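Trehalose-6-phosphate phosphatase (Cryptococcus neoformans, PDB 5DX9) is a phosphatase-family protein of the HAD clan, pairing an alpha/beta core that holds a magnesium ion with a smaller cap, with 6-O-phosphono-alpha-D-glucopyranose bound between the two. Local coordinates at residues 90-95 against 101-106; 61-66 against 195-200; 117-122 against 159-164. All coordinates share one frame; numbering follows the deposited sequence.

Contact 1: residues 90-95 against 101-106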
loop_
_atom_site.group_PDB
_atom_site.type_symbol
_atom_site.label_atom_id
_atom_site.label_comp_id
_atom_site.label_asym_id
_atom_site.label_seq_id
_atom_site.Cartn_x
_atom_site.Cartn_y
_atom_site.Cartn_z
ATOM N N GLY A 90 -3.772 -5.593 -1.158
ATOM C CA GLY A 90 -4.900 -5.686 -0.251
ATOM C C GLY A 90 -5.755 -6.920 -0.453
ATOM O O GLY A 90 -6.900 -6.973 0.000
ATOM N N SER A 91 -5.203 -7.917 -1.138
ATOM C CA SER A 91 -5.891 -9.190 -1.303
ATOM C C SER A 91 -5.563 -10.112 -0.129
ATOM O O SER A 91 -6.229 -11.125 0.088
ATOM C CB SER A 91 -5.508 -9.844 -2.629
ATOM O OG SER A 91 -4.131 -10.158 -2.654
ATOM N N PHE A 92 -4.529 -9.748 0.627
ATOM C CA PHE A 92 -4.146 -10.485 1.827
ATOM C C PHE A 92 -3.751 -9.531 2.945
ATOM O O PHE A 92 -3.185 -8.466 2.692
ATOM C CB PHE A 92 -2.995 -11.445 1.534
ATOM C CG PHE A 92 -3.347 -12.529 0.564
ATOM C CD1 PHE A 92 -4.218 -13.542 0.930
ATOM C CD2 PHE A 92 -2.806 -12.542 -0.710
ATOM C CE1 PHE A 92 -4.547 -14.545 0.041
ATOM C CE2 PHE A 92 -3.130 -13.545 -1.605
ATOM C CZ PHE A 92 -4.001 -14.549 -1.227
ATOM N N VAL A 93 -4.044 -9.924 4.180
ATOM C CA VAL A 93 -3.754 -9.095 5.345
ATOM C C VAL A 93 -3.310 -9.938 6.539
ATOM O O VAL A 93 -4.080 -10.746 7.059
ATOM C CB VAL A 93 -4.983 -8.259 5.758
ATOM C CG1 VAL A 93 -4.606 -7.253 6.834
ATOM C CG2 VAL A 93 -5.574 -7.553 4.550
ATOM N N LYS A 94 -2.065 -9.753 6.970
ATOM C CA LYS A 94 -1.580 -10.404 8.181
ATOM C C LYS A 94 -1.394 -9.394 9.307
ATOM O O LYS A 94 -0.399 -8.668 9.342
ATOM C CB LYS A 94 -0.262 -11.132 7.926
ATOM C CG LYS A 94 0.370 -11.678 9.194
ATOM C CD LYS A 94 1.877 -11.817 9.055
ATOM C CE LYS A 94 2.529 -12.042 10.410
ATOM N NZ LYS A 94 4.014 -12.076 10.327
ATOM N N GLN A 95 -2.354 -9.351 10.225
ATOM C CA GLN A 95 -2.287 -8.457 11.376
ATOM C C GLN A 95 -1.045 -8.729 12.220
ATOM O O GLN A 95 -0.447 -9.800 12.122
ATOM C CB GLN A 95 -3.540 -8.600 12.235
ATOM C CG GLN A 95 -4.838 -8.424 11.470
ATOM C CD GLN A 95 -6.056 -8.585 12.354
ATOM O OE1 GLN A 95 -7.181 -8.310 11.937
ATOM N NE2 GLN A 95 -5.837 -9.033 13.586
ATOM N N PHE A 101 -2.147 -15.037 6.747
ATOM C CA PHE A 101 -2.803 -13.970 5.998
ATOM C C PHE A 101 -4.287 -14.243 5.750
ATOM O O PHE A 101 -4.659 -15.294 5.229
ATOM C CB PHE A 101 -2.097 -13.755 4.656
ATOM C CG PHE A 101 -0.745 -13.109 4.773
ATOM C CD1 PHE A 101 -0.576 -11.768 4.464
ATOM C CD2 PHE A 101 0.356 -13.841 5.186
ATOM C CE1 PHE A 101 0.667 -11.169 4.566
ATOM C CE2 PHE A 101 1.603 -13.248 5.289
ATOM C CZ PHE A 101 1.758 -11.909 4.980
ATOM N N ILE A 102 -5.128 -13.287 6.125
ATOM C CA ILE A 102 -6.548 -13.340 5.797
ATOM C C ILE A 102 -6.752 -13.130 4.298
ATOM O O ILE A 102 -6.435 -12.064 3.773
ATOM C CB ILE A 102 -7.348 -12.268 6.566
ATOM C CG1 ILE A 102 -7.146 -12.423 8.075
ATOM C CG2 ILE A 102 -8.822 -12.331 6.195
ATOM C CD1 ILE A 102 -7.828 -11.349 8.897
ATOM N N ASN A 103 -7.274 -14.140 3.609
ATOM C CA ASN A 103 -7.537 -14.006 2.179
ATOM C C ASN A 103 -8.769 -13.145 1.923
ATOM O O ASN A 103 -9.899 -13.563 2.173
ATOM C CB ASN A 103 -7.713 -15.376 1.523
ATOM C CG ASN A 103 -7.734 -15.297 0.001
ATOM O OD1 ASN A 103 -8.045 -14.255 -0.582
ATOM N ND2 ASN A 103 -7.398 -16.406 -0.650
HETATM N N MSE A 104 -8.534 -11.944 1.408
HETATM C CA MSE A 104 -9.600 -10.989 1.136
HETATM C C MSE A 104 -10.340 -11.326 -0.160
HETATM O O MSE A 104 -11.309 -10.656 -0.526
HETATM C CB MSE A 104 -9.021 -9.573 1.056
HETATM C CG MSE A 104 -9.813 -8.506 1.796
HETATM SE SE MSE A 104 -9.852 -8.802 3.720
HETATM C CE MSE A 104 -8.090 -9.603 3.938
ATOM N N THR A 105 -9.888 -12.372 -0.847
ATOM C CA THR A 105 -10.368 -12.671 -2.194
ATOM C C THR A 105 -11.234 -13.927 -2.294
ATOM O O THR A 105 -11.708 -14.266 -3.379
ATOM C CB THR A 105 -9.188 -12.834 -3.169
ATOM O OG1 THR A 105 -8.450 -14.015 -2.832
ATOM C CG2 THR A 105 -8.265 -11.624 -3.100
ATOM N N GLU A 106 -11.439 -14.611 -1.171
ATOM C CA GLU A 106 -12.173 -15.876 -1.163
ATOM C C GLU A 106 -13.523 -15.795 -1.872
ATOM O O GLU A 106 -13.916 -16.726 -2.576
ATOM C CB GLU A 106 -12.382 -16.359 0.274
ATOM C CG GLU A 106 -11.270 -17.246 0.803
ATOM C CD GLU A 106 -11.749 -18.651 1.123
ATOM O OE1 GLU A 106 -12.922 -18.965 0.824
ATOM O OE2 GLU A 106 -10.953 -19.439 1.678
#
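Lys94 lays its CB over the middle of the Phe101 ring, 3.4 Å from the ring centroid and 10° off the normal, a CH-pi contact nearly square on the face. With CG anti to the backbone N (chi1 173°), the extended lysine chain runs on past the ring, CD coming 4.0 Å from Phe101 CE2. Phe92 and Asn103 project from the same face of the sheet and lie alongside each other. Here Phe92 CE1 touches Asn103 CG at 3.3 Å, and Phe92 CB lies against Phe101 CD1. Val93 and Ile102 point to the other face, where Val93 CG2 presses on the Met104 methyl, CE, at 3.3 Å, tighter than usual carbon contact. The selenomethionine chain reaches it by bending at both chi2 and chi3. Between the two faces, Val93 and Ile102 form a hydrogen-bonded antiparallel pair: Ile102 N reaches Val93 O at 2.9 Å, while Val93 N to Ile102 O is longer, 3.2 Å. Met104 N adds a third bond, 2.8 Å to Ser91 O. In the second shell, Ser91 and Phe92 form a classic beta bulge opposite Ala87 of strand 84-87, and Ser91 OG bonds to Glu88 O. Lys94 NZ is drawn off to a salt bridge with Glu74, which fits its course past the ring, and Val93 rests on Ile193 of helix 190-200. The hairpin of strands 92-94 and 102-103 at the border of the large mixed sheet is thus joined by main-chain bonds, one face packed by Val93 and the selenomethionine methyl, the other by Phe92 against the Asn103 side chain, and the ammonium group is paired beyond the contact.

Contact 2: residues 61-66 against 195-200. With G6P (6-O-phosphono-alpha-D-glucopyranose), chain B.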
loop_
_atom_site.group_PDB
_atom_site.type_symbol
_atom_site.label_atom_id
_atom_site.label_comp_id
_atom_site.label_asym_id
_atom_site.label_seq_id
_atom_site.Cartn_x
_atom_site.Cartn_y
_atom_site.Cartn_z
ATOM N N VAL A 61 0.482 1.615 15.462
ATOM C CA VAL A 61 -0.011 0.481 14.686
ATOM C C VAL A 61 0.634 0.536 13.311
ATOM O O VAL A 61 0.296 1.392 12.494
ATOM C CB VAL A 61 -1.536 0.483 14.550
ATOM C CG1 VAL A 61 -1.970 -0.484 13.455
ATOM C CG2 VAL A 61 -2.179 0.123 15.878
ATOM N N VAL A 62 1.571 -0.372 13.065
ATOM C CA VAL A 62 2.417 -0.295 11.882
ATOM C C VAL A 62 2.102 -1.390 10.867
ATOM O O VAL A 62 2.044 -2.573 11.204
ATOM C CB VAL A 62 3.901 -0.382 12.266
ATOM C CG1 VAL A 62 4.779 0.002 11.087
ATOM C CG2 VAL A 62 4.184 0.514 13.465
ATOM N N TYR A 63 1.905 -0.981 9.618
ATOM C CA TYR A 63 1.593 -1.904 8.537
ATOM C C TYR A 63 2.451 -1.625 7.316
ATOM O O TYR A 63 2.814 -0.479 7.049
ATOM C CB TYR A 63 0.118 -1.804 8.140
ATOM C CG TYR A 63 -0.824 -2.710 8.898
ATOM C CD1 TYR A 63 -1.344 -3.853 8.305
ATOM C CD2 TYR A 63 -1.208 -2.415 10.199
ATOM C CE1 TYR A 63 -2.215 -4.679 8.987
ATOM C CE2 TYR A 63 -2.077 -3.237 10.890
ATOM C CZ TYR A 63 -2.579 -4.368 10.280
ATOM O OH TYR A 63 -3.447 -5.193 10.962
ATOM N N LEU A 64 2.774 -2.679 6.579
ATOM C CA LEU A 64 3.261 -2.527 5.219
ATOM C C LEU A 64 2.096 -2.819 4.283
ATOM O O LEU A 64 1.384 -3.806 4.463
ATOM C CB LEU A 64 4.438 -3.461 4.933
ATOM C CG LEU A 64 5.691 -3.290 5.794
ATOM C CD1 LEU A 64 6.823 -4.143 5.245
ATOM C CD2 LEU A 64 6.104 -1.831 5.871
ATOM N N ILE A 65 1.882 -1.945 3.307
ATOM C CA ILE A 65 0.836 -2.156 2.317
ATOM C C ILE A 65 1.482 -2.192 0.945
ATOM O O ILE A 65 1.933 -1.168 0.431
ATOM C CB ILE A 65 -0.248 -1.064 2.383
ATOM C CG1 ILE A 65 -0.844 -1.008 3.792
ATOM C CG2 ILE A 65 -1.336 -1.325 1.351
ATOM C CD1 ILE A 65 -2.023 -0.067 3.931
ATOM N N SER A 66 1.542 -3.384 0.362
ATOM C CA SER A 66 2.364 -3.607 -0.818
ATOM C C SER A 66 1.674 -4.466 -1.873
ATOM O O SER A 66 0.687 -5.142 -1.592
ATOM C CB SER A 66 3.684 -4.258 -0.405
ATOM O OG SER A 66 4.487 -4.545 -1.532
ATOM N N ARG A 195 -8.679 1.725 4.878
ATOM C CA ARG A 195 -9.985 2.004 5.461
ATOM C C ARG A 195 -10.347 0.964 6.512
ATOM O O ARG A 195 -10.884 1.299 7.568
ATOM C CB ARG A 195 -11.052 2.062 4.370
ATOM C CG ARG A 195 -10.754 3.106 3.311
ATOM C CD ARG A 195 -11.989 3.894 2.946
ATOM N NE ARG A 195 -12.832 3.185 1.990
ATOM C CZ ARG A 195 -12.656 3.229 0.674
ATOM N NH1 ARG A 195 -11.660 3.940 0.161
ATOM N NH2 ARG A 195 -13.472 2.558 -0.130
ATOM N N ARG A 196 -10.055 -0.298 6.215
ATOM C CA ARG A 196 -10.195 -1.363 7.198
ATOM C C ARG A 196 -9.416 -1.021 8.464
ATOM O O ARG A 196 -9.926 -1.159 9.575
ATOM C CB ARG A 196 -9.708 -2.694 6.628
ATOM C CG ARG A 196 -9.538 -3.786 7.673
ATOM C CD ARG A 196 -8.562 -4.845 7.198
ATOM N NE ARG A 196 -8.289 -5.839 8.232
ATOM C CZ ARG A 196 -8.894 -7.017 8.306
ATOM N NH1 ARG A 196 -9.802 -7.355 7.400
ATOM N NH2 ARG A 196 -8.588 -7.862 9.282
ATOM N N LEU A 197 -8.180 -0.565 8.283
ATOM C CA LEU A 197 -7.325 -0.215 9.411
ATOM C C LEU A 197 -7.865 0.980 10.195
ATOM O O LEU A 197 -7.768 1.013 11.422
ATOM C CB LEU A 197 -5.902 0.079 8.934
ATOM C CG LEU A 197 -5.176 -1.097 8.282
ATOM C CD1 LEU A 197 -3.684 -0.831 8.217
ATOM C CD2 LEU A 197 -5.467 -2.379 9.038
HETATM N N MSE A 198 -8.422 1.964 9.496
HETATM C CA MSE A 198 -9.019 3.111 10.175
HETATM C C MSE A 198 -10.253 2.691 10.973
HETATM O O MSE A 198 -10.453 3.146 12.099
HETATM C CB MSE A 198 -9.378 4.216 9.174
HETATM C CG MSE A 198 -8.189 5.074 8.753
HETATM SE SE MSE A 198 -8.633 6.521 7.507
HETATM C CE MSE A 198 -9.381 5.464 6.044
ATOM N N TYR A 199 -11.069 1.816 10.392
ATOM C CA TYR A 199 -12.253 1.320 11.084
ATOM C C TYR A 199 -11.862 0.549 12.338
ATOM O O TYR A 199 -12.527 0.644 13.367
ATOM C CB TYR A 199 -13.097 0.435 10.165
ATOM C CG TYR A 199 -14.329 -0.124 10.843
ATOM C CD1 TYR A 199 -15.520 0.586 10.852
ATOM C CD2 TYR A 199 -14.295 -1.354 11.489
ATOM C CE1 TYR A 199 -16.647 0.087 11.476
ATOM C CE2 TYR A 199 -15.418 -1.862 12.116
ATOM C CZ TYR A 199 -16.591 -1.137 12.107
ATOM O OH TYR A 199 -17.715 -1.633 12.727
ATOM N N GLU A 200 -10.775 -0.212 12.246
ATOM C CA GLU A 200 -10.291 -0.998 13.374
ATOM C C GLU A 200 -9.755 -0.122 14.498
ATOM O O GLU A 200 -9.807 -0.504 15.666
ATOM C CB GLU A 200 -9.191 -1.961 12.930
ATOM C CG GLU A 200 -9.643 -3.110 12.056
ATOM C CD GLU A 200 -8.489 -4.027 11.693
ATOM O OE1 GLU A 200 -8.645 -4.855 10.771
ATOM O OE2 GLU A 200 -7.421 -3.914 12.336
HETATM C C1 G6P B . 7.576 -5.057 -7.284
HETATM C C2 G6P B . 7.065 -6.491 -7.242
HETATM C C3 G6P B . 5.814 -6.663 -8.081
HETATM C C4 G6P B . 4.721 -5.738 -7.587
HETATM C C5 G6P B . 5.175 -4.296 -7.289
HETATM C C6 G6P B . 4.400 -3.689 -6.103
HETATM O O1 G6P B . 8.105 -4.699 -8.563
HETATM O O2 G6P B . 8.095 -7.367 -7.697
HETATM O O3 G6P B . 5.313 -8.002 -7.958
HETATM O O4 G6P B . 3.717 -5.780 -8.610
HETATM O O5 G6P B . 6.550 -4.140 -6.904
HETATM O O6 G6P B . 5.273 -3.440 -4.974
HETATM P P G6P B . 4.932 -2.290 -3.872
HETATM O O1P G6P B . 5.496 -2.635 -2.406
HETATM O O2P G6P B . 5.556 -1.019 -4.307
HETATM O O3P G6P B . 3.330 -2.139 -3.842
#
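Tyr63 on strand 60-65 spreads its ring beneath Leu197 of helix 190-200, and the leucine's two methyls divide the ring between them. At the root, Tyr63 CB lies 3.9 Å from Leu197 CD1. One bond further, Tyr63 CG is 3.5 Å from the same methyl, which stands over the ring face but displaced from its centre toward CG and CD2. From the ring centroid of Tyr63, Leu197 CD1 is 3.6 Å away and 18° off the normal, a CH-pi contact. Past the middle of the ring the other branch takes over: Tyr63 CZ meets Leu197 CD2 at 3.7 Å, and the hydroxyl OH is still 4.0 Å from that methyl. The leucine's CG stands anti to its carbonyl carbon (chi1 -63°), pointing the fork down at the tyrosine. Val61 CG1 meets the edge of the ring in its plane. Here helix 190-200, which leads on to strand 206-211, covers one face of the parallel core sheet, the Rossmann-like arrangement of HAD proteins; Leu197 also touches Leu24 on the adjacent strand 21-25. Beyond the ring, Glu200 OE2 stays 4.4 Å from Tyr63 OH, too far for a bond, while Glu200 OE1 forms a salt bridge with Arg196 NE one helical turn back. The arginine's remaining nitrogens go to Ala245 O and Gln95 OE1, so its guanidinium is held from several directions. Just past the C-terminal end of the strand sits Ser66, where HAD proteins commonly place a phosphate-contacting serine or threonine. Its OG, anti to the backbone N, bonds with Arg68 N and is modelled donating to O1P of G6P at 2.3 Å, a doubtfully short distance. Gly67 N, Lys190 NZ and Asn26 ND2 are among the other groups bonded to this ligand.

Contact 3: residues 117-122 against 159-164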
loop_
_atom_site.group_PDB
_atom_site.type_symbol
_atom_site.label_atom_id
_atom_site.label_comp_id
_atom_site.label_asym_id
_atom_site.label_seq_id
_atom_site.Cartn_x
_atom_site.Cartn_y
_atom_site.Cartn_z
ATOM N N GLU A 117 -2.092 -15.431 -17.061
ATOM C CA GLU A 117 -0.806 -16.125 -17.053
ATOM C C GLU A 117 -0.411 -16.543 -18.465
ATOM O O GLU A 117 0.748 -16.410 -18.861
ATOM C CB GLU A 117 -0.845 -17.351 -16.134
ATOM C CG GLU A 117 0.471 -18.121 -16.099
ATOM C CD GLU A 117 0.511 -19.203 -15.031
ATOM O OE1 GLU A 117 -0.540 -19.498 -14.420
ATOM O OE2 GLU A 117 1.605 -19.760 -14.800
ATOM N N GLU A 118 -1.385 -17.041 -19.221
ATOM C CA GLU A 118 -1.142 -17.468 -20.594
ATOM C C GLU A 118 -0.669 -16.293 -21.445
ATOM O O GLU A 118 0.253 -16.425 -22.250
ATOM C CB GLU A 118 -2.403 -18.092 -21.199
ATOM C CG GLU A 118 -2.247 -18.513 -22.652
ATOM C CD GLU A 118 -3.555 -18.968 -23.279
ATOM O OE1 GLU A 118 -3.523 -19.452 -24.429
ATOM O OE2 GLU A 118 -4.613 -18.842 -22.623
ATOM N N ILE A 119 -1.297 -15.138 -21.251
ATOM C CA ILE A 119 -0.928 -13.946 -22.001
ATOM C C ILE A 119 0.493 -13.497 -21.662
ATOM O O ILE A 119 1.287 -13.186 -22.554
ATOM C CB ILE A 119 -1.911 -12.792 -21.734
ATOM C CG1 ILE A 119 -3.284 -13.121 -22.325
ATOM C CG2 ILE A 119 -1.379 -11.496 -22.321
ATOM C CD1 ILE A 119 -4.334 -12.053 -22.076
ATOM N N PHE A 120 0.813 -13.477 -20.374
ATOM C CA PHE A 120 2.120 -13.016 -19.924
ATOM C C PHE A 120 3.215 -14.011 -20.294
ATOM O O PHE A 120 4.349 -13.619 -20.573
ATOM C CB PHE A 120 2.116 -12.768 -18.414
ATOM C CG PHE A 120 1.459 -11.474 -18.016
ATOM C CD1 PHE A 120 1.227 -10.482 -18.956
ATOM C CD2 PHE A 120 1.081 -11.248 -16.702
ATOM C CE1 PHE A 120 0.625 -9.293 -18.592
ATOM C CE2 PHE A 120 0.477 -10.060 -16.333
ATOM C CZ PHE A 120 0.249 -9.081 -17.277
ATOM N N LYS A 121 2.876 -15.297 -20.294
ATOM C CA LYS A 121 3.808 -16.322 -20.747
ATOM C C LYS A 121 4.119 -16.111 -22.217
ATOM O O LYS A 121 5.264 -16.239 -22.648
ATOM C CB LYS A 121 3.242 -17.726 -20.529
ATOM C CG LYS A 121 3.488 -18.304 -19.147
ATOM C CD LYS A 121 2.985 -19.735 -19.075
ATOM C CE LYS A 121 3.181 -20.328 -17.694
ATOM N NZ LYS A 121 2.530 -21.665 -17.587
ATOM N N TYR A 122 3.080 -15.792 -22.980
ATOM C CA TYR A 122 3.224 -15.498 -24.395
ATOM C C TYR A 122 4.269 -14.415 -24.607
ATOM O O TYR A 122 5.166 -14.559 -25.438
ATOM C CB TYR A 122 1.885 -15.059 -24.992
ATOM C CG TYR A 122 1.985 -14.567 -26.415
ATOM C CD1 TYR A 122 1.759 -15.424 -27.482
ATOM C CD2 TYR A 122 2.306 -13.245 -26.696
ATOM C CE1 TYR A 122 1.850 -14.983 -28.785
ATOM C CE2 TYR A 122 2.405 -12.795 -27.997
ATOM C CZ TYR A 122 2.174 -13.669 -29.039
ATOM O OH TYR A 122 2.265 -13.229 -30.339
ATOM N N LEU A 159 -0.625 -4.690 -22.942
ATOM C CA LEU A 159 -1.602 -3.815 -22.314
ATOM C C LEU A 159 -2.851 -3.712 -23.177
ATOM O O LEU A 159 -3.966 -3.891 -22.692
ATOM C CB LEU A 159 -1.011 -2.423 -22.078
ATOM C CG LEU A 159 -1.943 -1.412 -21.411
ATOM C CD1 LEU A 159 -2.401 -1.938 -20.062
ATOM C CD2 LEU A 159 -1.269 -0.053 -21.263
ATOM N N ASP A 160 -2.653 -3.429 -24.461
ATOM C CA ASP A 160 -3.761 -3.306 -25.403
ATOM C C ASP A 160 -4.575 -4.588 -25.479
ATOM O O ASP A 160 -5.800 -4.543 -25.575
ATOM C CB ASP A 160 -3.245 -2.931 -26.793
ATOM C CG ASP A 160 -2.724 -1.510 -26.854
ATOM O OD1 ASP A 160 -2.386 -1.043 -27.964
ATOM O OD2 ASP A 160 -2.662 -0.855 -25.791
ATOM N N LEU A 161 -3.899 -5.731 -25.433
ATOM C CA LEU A 161 -4.597 -7.013 -25.460
ATOM C C LEU A 161 -5.404 -7.234 -24.181
ATOM O O LEU A 161 -6.557 -7.663 -24.231
ATOM C CB LEU A 161 -3.617 -8.171 -25.652
ATOM C CG LEU A 161 -4.296 -9.543 -25.623
ATOM C CD1 LEU A 161 -5.111 -9.758 -26.894
ATOM C CD2 LEU A 161 -3.299 -10.680 -25.411
ATOM N N LEU A 162 -4.789 -6.948 -23.036
ATOM C CA LEU A 162 -5.456 -7.113 -21.752
ATOM C C LEU A 162 -6.661 -6.187 -21.631
ATOM O O LEU A 162 -7.716 -6.597 -21.153
ATOM C CB LEU A 162 -4.481 -6.859 -20.600
ATOM C CG LEU A 162 -3.433 -7.943 -20.343
ATOM C CD1 LEU A 162 -2.471 -7.506 -19.255
ATOM C CD2 LEU A 162 -4.096 -9.260 -19.975
ATOM N N GLU A 163 -6.501 -4.943 -22.074
ATOM C CA GLU A 163 -7.556 -3.942 -21.952
ATOM C C GLU A 163 -8.707 -4.172 -22.924
ATOM O O GLU A 163 -9.872 -3.980 -22.571
ATOM C CB GLU A 163 -6.987 -2.535 -22.165
ATOM C CG GLU A 163 -6.241 -1.973 -20.968
ATOM C CD GLU A 163 -7.124 -1.831 -19.742
ATOM O OE1 GLU A 163 -8.354 -2.005 -19.865
ATOM O OE2 GLU A 163 -6.586 -1.543 -18.653
ATOM N N SER A 164 -8.381 -4.582 -24.145
ATOM C CA SER A 164 -9.386 -4.696 -25.195
ATOM C C SER A 164 -10.200 -5.987 -25.119
ATOM O O SER A 164 -11.401 -5.974 -25.379
ATOM C CB SER A 164 -8.730 -4.586 -26.576
ATOM O OG SER A 164 -7.927 -5.721 -26.861
#
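Helix segments 117-122 and 159-164 run almost antiparallel, 163° between their directions and 11.2 Å between axes, with Ile119 CA and Leu162 CA the nearest such pair at 8.2 Å. Ile119 is the residue that reaches both leucines. Its CG2 branch meets Leu161 CD2 at 3.7 Å, the two side chains extended toward each other tip to tip. The longer branch instead slides past Leu162 in the opposite direction, Ile119 CD1 lying 3.5 Å from Leu162 CD2. The other leucine methyl turns to the aromatic neighbour: Leu162 CD1 is 3.6 Å from Phe120 CE1, with the two side chains crossing at about a right angle. Phe120 leaves the helix with CG anti to its carbonyl carbon (chi1 -78°) and its ring runs down to Trp141, Leu181 and Val183, while Leu162 also reaches Val183. The interface is wholly apolar; no hydrogen bond crosses it. Two antiparallel helices laid side by side on the four-stranded antiparallel sheet of 131-134, 139-142, 180-185 and 172-177 form the alpha/beta cap characteristic of this HAD family.

Contacts 1 and 2 share the core's large mixed sheet. Their centres are 12 Å apart, and they touch directly: Gln95 OE1 lies 3.0 Å from Arg196 NH2, and Gln95 CA packs 3.5 Å from Tyr63 OH. Contact 3 lies in the cap, its centre about 26 Å from that of contact 1 and 32 Å from that of contact 2, nearest atoms about 14 and 16 Å away. The bound G6P relates core to cap: Ser66 of contact 2 adjoins its phosphate, whereas the nearest atom of the Phe120 side chain in contact 3 is about 9 Å off. CA of Gly90 in contact 1 is about 10 Å from the ligand's nearest atom and 13 Å from magnesium.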